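Local coordinates for allantoicase (Saccharomyces cerevisiae, PDB 1O59), which hydrolyses allantoate to (S)-ureidoglycolate and urea, a step of allantoin degradation that lets yeast use purines as a secondary nitrogen source, at residues W95-M100 / H176-M181; Y222-F227 / W246-S251. All coordinates share one frame; numbering follows the deposited sequence.

Contact 1: residues W95-M100 / H176-M181; sequences WVIIKM and HIKLKM
Lys99 places its CG over one face of the His176 ring. This CG stands 3.9 Å from the centre of the His176 ring, displaced toward the rim, and makes a CH-pi contact. CG is anti to the backbone N (chi1 -169°), and the chain beyond it is extended. CD of Lys99 lies 3.6 Å from NE2 of His176, and NZ leads on to a salt bridge with Glu135. An alanine in place of His176 would probably leave the methylenes of Lys99 without their flat partner and set that chain freer to turn. On the sheet face that carries Lys99 and His176, CG1 of Ile97 lies 4.0 Å from CG of Lys178. The amine of Lys178 makes salt bridges to Glu141 and Glu128.

The sheet face with Val96, Ile98, Ile177 and Leu179 is apolar. CG1 of Val96 meets CD2 of Leu179 at 3.6 Å. Just past the strand end, Met100, a selenomethionine, brings its methyl CE to CD1 of Ile177 at 4.0 Å. Ile98, Ile177 and Leu179 also pack on Phe190 of strand 186-196.

Four backbone hydrogen bonds join the strands in two reciprocal pairs. Val96 pairs with Leu179, and Ile98 with Ile177. The bond from Leu179 N to Val96 O measures 2.9 Å and is nearly straight at 164°. The axes run 161° apart, close to antiparallel. This is the regular antiparallel ladder of a beta sheet, here joining two inner strands of the five-stranded sheet in the first allantoicase repeat, with an apolar face turned to a second sheet.

Contact 2: residues Y222-F227 / W246-S251; sequences YSDQHF and WETKRS
Asp224 and Lys249 form the salt bridge of this contact. Their side chains cross at about a right angle, and NZ of Lys249 meets OD1 of Asp224 at 2.8 Å, on the syn lone pair. The other oxygen, OD2 of Asp224, accepts from the backbone N of Lys249 at 3.1 Å. One carboxylate thus holds both the main chain and the amine of the same lysine, which is likely to limit rotation of the carboxylate.

Two more hydrogen bonds use side chains. NE1 of Trp246 donates to the carbonyl O of Asp224 at 2.9 Å, almost in the plane of the indole. ND1 of His226 donates to OE1 of Glu247 over a longer 3.3 Å. That imidazole and carboxylate lie side by side and nearly coplanar, 13° apart.

The backbone bonds centre on Glu247. Its O accepts from His226 N at 2.7 Å and also from Phe227 N, which sits above the carbonyl plane. Glu247 N returns a weak bond to Phe227 O.

The one CH-pi contact puts CG of Lys249 over one face of the His226 ring, 3.9 Å from the ring centre.

The loop 222-227 follows strand 218-222 and enters the short strand 227-228, which pairs antiparallel with strand 246-247. That strand pairs in turn with strand 346-354. Ser223 and Thr248 both bond to Asp258 of strand 258-263, while Trp246 packs on Leu339 and Ile341 of strand 336-342.

Contact 1 is buried, and contact 2 is only partly so. They share no element. The first joins two strands inside a sheet of the first allantoicase repeat. The second lies in the other repeat, where a loop meets a short strand and the residues after it. Their centres are 33 Å apart, on opposite sides of the chain's centre. The chemistry follows the setting. Contact 1 rests on a repeating backbone ladder and apolar packing, and its lysine amines find their acids outside the two segments. Contact 2 has a single beta bridge and mixes backbone bonds with polar side-chain bonds, with its salt bridge made between the segments themselves.

Contact 1: residues W95-M100 / H176-M181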
loop_
_atom_site.group_PDB
_atom_site.type_symbol
_atom_site.label_atom_id
_atom_site.label_comp_id
_atom_site.label_asym_id
_atom_site.label_seq_id
_atom_site.Cartn_x
_atom_site.Cartn_y
_atom_site.Cartn_z
ATOM N N TRP A 95 -11.495 13.131 15.051
ATOM C CA TRP A 95 -10.610 13.174 13.907
ATOM C C TRP A 95 -9.196 12.639 14.175
ATOM O O TRP A 95 -8.727 12.564 15.314
ATOM C CB TRP A 95 -10.497 14.594 13.378
ATOM C CG TRP A 95 -10.125 15.545 14.421
ATOM C CD1 TRP A 95 -10.967 16.292 15.156
ATOM C CD2 TRP A 95 -8.799 15.873 14.862
ATOM N NE1 TRP A 95 -10.256 17.051 16.052
ATOM C CE2 TRP A 95 -8.921 16.808 15.885
ATOM C CE3 TRP A 95 -7.519 15.460 14.498
ATOM C CZ2 TRP A 95 -7.822 17.338 16.543
ATOM C CZ3 TRP A 95 -6.437 15.985 15.155
ATOM C CH2 TRP A 95 -6.592 16.913 16.159
ATOM N N VAL A 96 -8.536 12.271 13.088
ATOM C CA VAL A 96 -7.136 11.864 13.121
ATOM C C VAL A 96 -6.460 12.417 11.881
ATOM O O VAL A 96 -7.020 12.373 10.768
ATOM C CB VAL A 96 -6.978 10.306 13.226
ATOM C CG1 VAL A 96 -7.859 9.593 12.242
ATOM C CG2 VAL A 96 -5.555 9.888 13.017
ATOM N N ILE A 97 -5.268 12.952 12.098
ATOM C CA ILE A 97 -4.454 13.449 11.035
ATOM C C ILE A 97 -3.302 12.468 10.753
ATOM O O ILE A 97 -2.622 11.985 11.672
ATOM C CB ILE A 97 -3.929 14.851 11.381
ATOM C CG1 ILE A 97 -5.080 15.860 11.427
ATOM C CG2 ILE A 97 -2.941 15.305 10.328
ATOM C CD1 ILE A 97 -4.754 17.147 12.166
ATOM N N ILE A 98 -3.076 12.192 9.467
ATOM C CA ILE A 98 -2.070 11.203 9.055
ATOM C C ILE A 98 -1.226 11.726 7.916
ATOM O O ILE A 98 -1.754 12.159 6.879
ATOM C CB ILE A 98 -2.717 9.882 8.613
ATOM C CG1 ILE A 98 -3.654 9.328 9.692
ATOM C CG2 ILE A 98 -1.643 8.834 8.370
ATOM C CD1 ILE A 98 -4.720 8.414 9.151
ATOM N N LYS A 99 0.086 11.678 8.120
ATOM C CA LYS A 99 1.021 12.034 7.110
ATOM C C LYS A 99 1.284 10.798 6.263
ATOM O O LYS A 99 1.488 9.706 6.795
ATOM C CB LYS A 99 2.300 12.529 7.743
ATOM C CG LYS A 99 3.220 13.151 6.743
ATOM C CD LYS A 99 4.371 13.882 7.369
ATOM C CE LYS A 99 5.303 14.390 6.225
ATOM N NZ LYS A 99 6.654 14.849 6.707
HETATM N N MSE A 100 1.260 10.956 4.942
HETATM C CA MSE A 100 1.572 9.833 4.054
HETATM C C MSE A 100 3.036 9.435 4.187
HETATM O O MSE A 100 3.894 10.236 4.571
HETATM C CB MSE A 100 1.357 10.197 2.575
HETATM C CG MSE A 100 -0.036 10.616 2.219
HETATM SE SE MSE A 100 -0.117 11.268 0.398
HETATM C CE MSE A 100 -1.766 11.881 0.509
ATOM N N HIS A 176 -1.035 14.918 3.371
ATOM C CA HIS A 176 -1.632 14.627 4.669
ATOM C C HIS A 176 -3.140 14.341 4.504
ATOM O O HIS A 176 -3.796 14.945 3.674
ATOM C CB HIS A 176 -1.509 15.838 5.592
ATOM C CG HIS A 176 -0.126 16.096 6.094
ATOM N ND1 HIS A 176 0.864 16.637 5.303
ATOM C CD2 HIS A 176 0.419 15.928 7.323
ATOM C CE1 HIS A 176 1.965 16.773 6.018
ATOM N NE2 HIS A 176 1.721 16.352 7.249
ATOM N N ILE A 177 -3.667 13.454 5.345
ATOM C CA ILE A 177 -5.071 13.057 5.324
ATOM C C ILE A 177 -5.693 13.310 6.682
ATOM O O ILE A 177 -5.054 13.090 7.703
ATOM C CB ILE A 177 -5.178 11.529 4.957
ATOM C CG1 ILE A 177 -4.592 11.277 3.544
ATOM C CG2 ILE A 177 -6.631 11.015 5.096
ATOM C CD1 ILE A 177 -5.196 12.116 2.478
ATOM N N LYS A 178 -6.939 13.776 6.662
ATOM C CA LYS A 178 -7.767 13.920 7.863
ATOM C C LYS A 178 -8.981 13.017 7.743
ATOM O O LYS A 178 -9.794 13.129 6.811
ATOM C CB LYS A 178 -8.245 15.369 8.076
ATOM C CG LYS A 178 -8.611 15.681 9.535
ATOM C CD LYS A 178 -9.606 16.810 9.716
ATOM C CE LYS A 178 -9.122 18.110 9.164
ATOM N NZ LYS A 178 -10.022 19.235 9.464
ATOM N N LEU A 179 -9.104 12.124 8.708
ATOM C CA LEU A 179 -10.272 11.273 8.824
ATOM C C LEU A 179 -11.180 11.867 9.878
ATOM O O LEU A 179 -10.747 12.167 10.978
ATOM C CB LEU A 179 -9.825 9.865 9.212
ATOM C CG LEU A 179 -10.885 8.857 9.655
ATOM C CD1 LEU A 179 -11.785 8.462 8.519
ATOM C CD2 LEU A 179 -10.128 7.654 10.232
ATOM N N LYS A 180 -12.440 12.057 9.522
ATOM C CA LYS A 180 -13.441 12.570 10.447
ATOM C C LYS A 180 -14.477 11.471 10.700
ATOM O O LYS A 180 -14.986 10.875 9.767
ATOM C CB LYS A 180 -14.145 13.794 9.852
ATOM C CG LYS A 180 -13.278 15.006 9.516
ATOM C CD LYS A 180 -14.207 16.233 9.321
ATOM C CE LYS A 180 -13.439 17.564 9.227
ATOM N NZ LYS A 180 -14.312 18.738 8.792
HETATM N N MSE A 181 -14.778 11.219 11.967
HETATM C CA MSE A 181 -15.828 10.290 12.410
HETATM C C MSE A 181 -16.895 11.074 13.188
HETATM O O MSE A 181 -16.584 11.749 14.191
HETATM C CB MSE A 181 -15.175 9.234 13.321
HETATM C CG MSE A 181 -16.115 8.424 14.225
HETATM SE SE MSE A 181 -15.216 6.822 14.953
HETATM C CE MSE A 181 -13.955 7.644 15.939
#

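Contact 2: residues Y222-F227 / W246-S251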
loop_
_atom_site.group_PDB
_atom_site.type_symbol
_atom_site.label_atom_id
_atom_site.label_comp_id
_atom_site.label_asym_id
_atom_site.label_seq_id
_atom_site.Cartn_x
_atom_site.Cartn_y
_atom_site.Cartn_z
ATOM N N TYR A 222 -0.210 -11.064 -9.960
ATOM C CA TYR A 222 0.566 -12.084 -9.262
ATOM C C TYR A 222 -0.059 -13.441 -9.505
ATOM O O TYR A 222 -1.247 -13.553 -9.730
ATOM C CB TYR A 222 0.655 -11.787 -7.745
ATOM C CG TYR A 222 -0.695 -11.595 -7.071
ATOM C CD1 TYR A 222 -1.429 -12.668 -6.598
ATOM C CD2 TYR A 222 -1.232 -10.335 -6.924
ATOM C CE1 TYR A 222 -2.699 -12.483 -6.005
ATOM C CE2 TYR A 222 -2.458 -10.136 -6.313
ATOM C CZ TYR A 222 -3.204 -11.205 -5.862
ATOM O OH TYR A 222 -4.456 -10.959 -5.310
ATOM N N SER A 223 0.773 -14.465 -9.435
ATOM C CA SER A 223 0.308 -15.833 -9.464
ATOM C C SER A 223 -0.487 -16.190 -8.174
ATOM O O SER A 223 -1.586 -16.689 -8.243
ATOM C CB SER A 223 1.516 -16.750 -9.653
ATOM O OG SER A 223 2.534 -16.450 -8.711
ATOM N N ASP A 224 0.053 -15.846 -7.017
ATOM C CA ASP A 224 -0.396 -16.334 -5.718
ATOM C C ASP A 224 0.212 -15.366 -4.697
ATOM O O ASP A 224 1.271 -14.799 -4.945
ATOM C CB ASP A 224 0.156 -17.772 -5.524
ATOM C CG ASP A 224 -0.182 -18.414 -4.137
ATOM O OD1 ASP A 224 -1.387 -18.751 -3.965
ATOM O OD2 ASP A 224 0.678 -18.668 -3.214
ATOM N N GLN A 225 -0.485 -15.157 -3.583
ATOM C CA GLN A 225 0.020 -14.449 -2.402
ATOM C C GLN A 225 -0.442 -15.275 -1.247
ATOM O O GLN A 225 -1.590 -15.215 -0.896
ATOM C CB GLN A 225 -0.665 -13.092 -2.214
ATOM C CG GLN A 225 -0.305 -12.012 -3.163
ATOM C CD GLN A 225 -1.003 -10.697 -2.851
ATOM O OE1 GLN A 225 -0.405 -9.643 -3.035
ATOM N NE2 GLN A 225 -2.267 -10.754 -2.411
ATOM N N HIS A 226 0.390 -16.081 -0.637
ATOM C CA HIS A 226 -0.119 -16.870 0.477
ATOM C C HIS A 226 0.063 -16.049 1.738
ATOM O O HIS A 226 -0.905 -15.761 2.424
ATOM C CB HIS A 226 0.612 -18.193 0.556
ATOM C CG HIS A 226 0.237 -19.014 1.737
ATOM N ND1 HIS A 226 1.169 -19.451 2.662
ATOM C CD2 HIS A 226 -0.970 -19.460 2.162
ATOM C CE1 HIS A 226 0.546 -20.140 3.603
ATOM N NE2 HIS A 226 -0.751 -20.153 3.329
ATOM N N PHE A 227 1.309 -15.646 2.000
ATOM C CA PHE A 227 1.650 -14.865 3.162
ATOM C C PHE A 227 2.353 -13.588 2.691
ATOM O O PHE A 227 3.123 -13.591 1.735
ATOM C CB PHE A 227 2.591 -15.710 4.012
ATOM C CG PHE A 227 2.725 -15.264 5.448
ATOM C CD1 PHE A 227 3.986 -15.010 5.997
ATOM C CD2 PHE A 227 1.606 -15.149 6.267
ATOM C CE1 PHE A 227 4.120 -14.634 7.326
ATOM C CE2 PHE A 227 1.737 -14.758 7.594
ATOM C CZ PHE A 227 2.998 -14.502 8.123
ATOM N N TRP A 246 6.678 -10.996 0.240
ATOM C CA TRP A 246 5.779 -11.704 -0.637
ATOM C C TRP A 246 6.167 -13.159 -0.568
ATOM O O TRP A 246 7.318 -13.514 -0.747
ATOM C CB TRP A 246 5.931 -11.193 -2.058
ATOM C CG TRP A 246 5.162 -11.995 -3.069
ATOM C CD1 TRP A 246 3.842 -12.362 -3.019
ATOM C CD2 TRP A 246 5.681 -12.558 -4.265
ATOM N NE1 TRP A 246 3.511 -13.101 -4.128
ATOM C CE2 TRP A 246 4.625 -13.252 -4.900
ATOM C CE3 TRP A 246 6.943 -12.561 -4.863
ATOM C CZ2 TRP A 246 4.784 -13.899 -6.102
ATOM C CZ3 TRP A 246 7.099 -13.200 -6.062
ATOM C CH2 TRP A 246 6.030 -13.853 -6.677
ATOM N N GLU A 247 5.202 -13.999 -0.250
ATOM C CA GLU A 247 5.458 -15.410 -0.107
ATOM C C GLU A 247 4.309 -16.208 -0.679
ATOM O O GLU A 247 3.127 -15.855 -0.515
ATOM C CB GLU A 247 5.632 -15.782 1.351
ATOM C CG GLU A 247 6.211 -17.173 1.529
ATOM C CD GLU A 247 5.452 -18.021 2.537
ATOM O OE1 GLU A 247 4.252 -18.368 2.297
ATOM O OE2 GLU A 247 6.072 -18.322 3.578
ATOM N N THR A 248 4.676 -17.290 -1.349
ATOM C CA THR A 248 3.715 -18.179 -1.956
ATOM C C THR A 248 3.777 -19.540 -1.300
ATOM O O THR A 248 4.707 -19.847 -0.588
ATOM C CB THR A 248 3.978 -18.272 -3.458
ATOM O OG1 THR A 248 5.281 -18.833 -3.682
ATOM C CG2 THR A 248 4.024 -16.870 -4.074
ATOM N N LYS A 249 2.742 -20.323 -1.555
ATOM C CA LYS A 249 2.582 -21.656 -1.025
ATOM C C LYS A 249 3.638 -22.611 -1.547
ATOM O O LYS A 249 4.200 -22.412 -2.635
ATOM C CB LYS A 249 1.209 -22.207 -1.431
ATOM C CG LYS A 249 0.053 -21.631 -0.630
ATOM C CD LYS A 249 -1.280 -21.488 -1.458
ATOM C CE LYS A 249 -1.935 -20.027 -1.297
ATOM N NZ LYS A 249 -3.200 -19.793 -2.137
ATOM N N ARG A 250 3.885 -23.664 -0.760
ATOM C CA ARG A 250 4.648 -24.809 -1.234
ATOM C C ARG A 250 3.826 -25.505 -2.351
ATOM O O ARG A 250 2.732 -26.006 -2.105
ATOM C CB ARG A 250 4.953 -25.743 -0.070
ATOM C CG ARG A 250 6.207 -26.561 -0.231
ATOM C CD ARG A 250 6.393 -27.564 0.887
ATOM N NE ARG A 250 6.782 -26.914 2.139
ATOM C CZ ARG A 250 7.849 -27.229 2.884
ATOM N NH1 ARG A 250 8.679 -28.219 2.556
ATOM N NH2 ARG A 250 8.078 -26.548 4.000
ATOM N N SER A 251 4.365 -25.463 -3.577
ATOM C CA SER A 251 3.801 -26.100 -4.763
ATOM C C SER A 251 4.456 -27.449 -5.079
ATOM O O SER A 251 5.558 -27.728 -4.633
ATOM C CB SER A 251 4.018 -25.202 -5.965
ATOM O OG SER A 251 5.339 -25.352 -6.470
#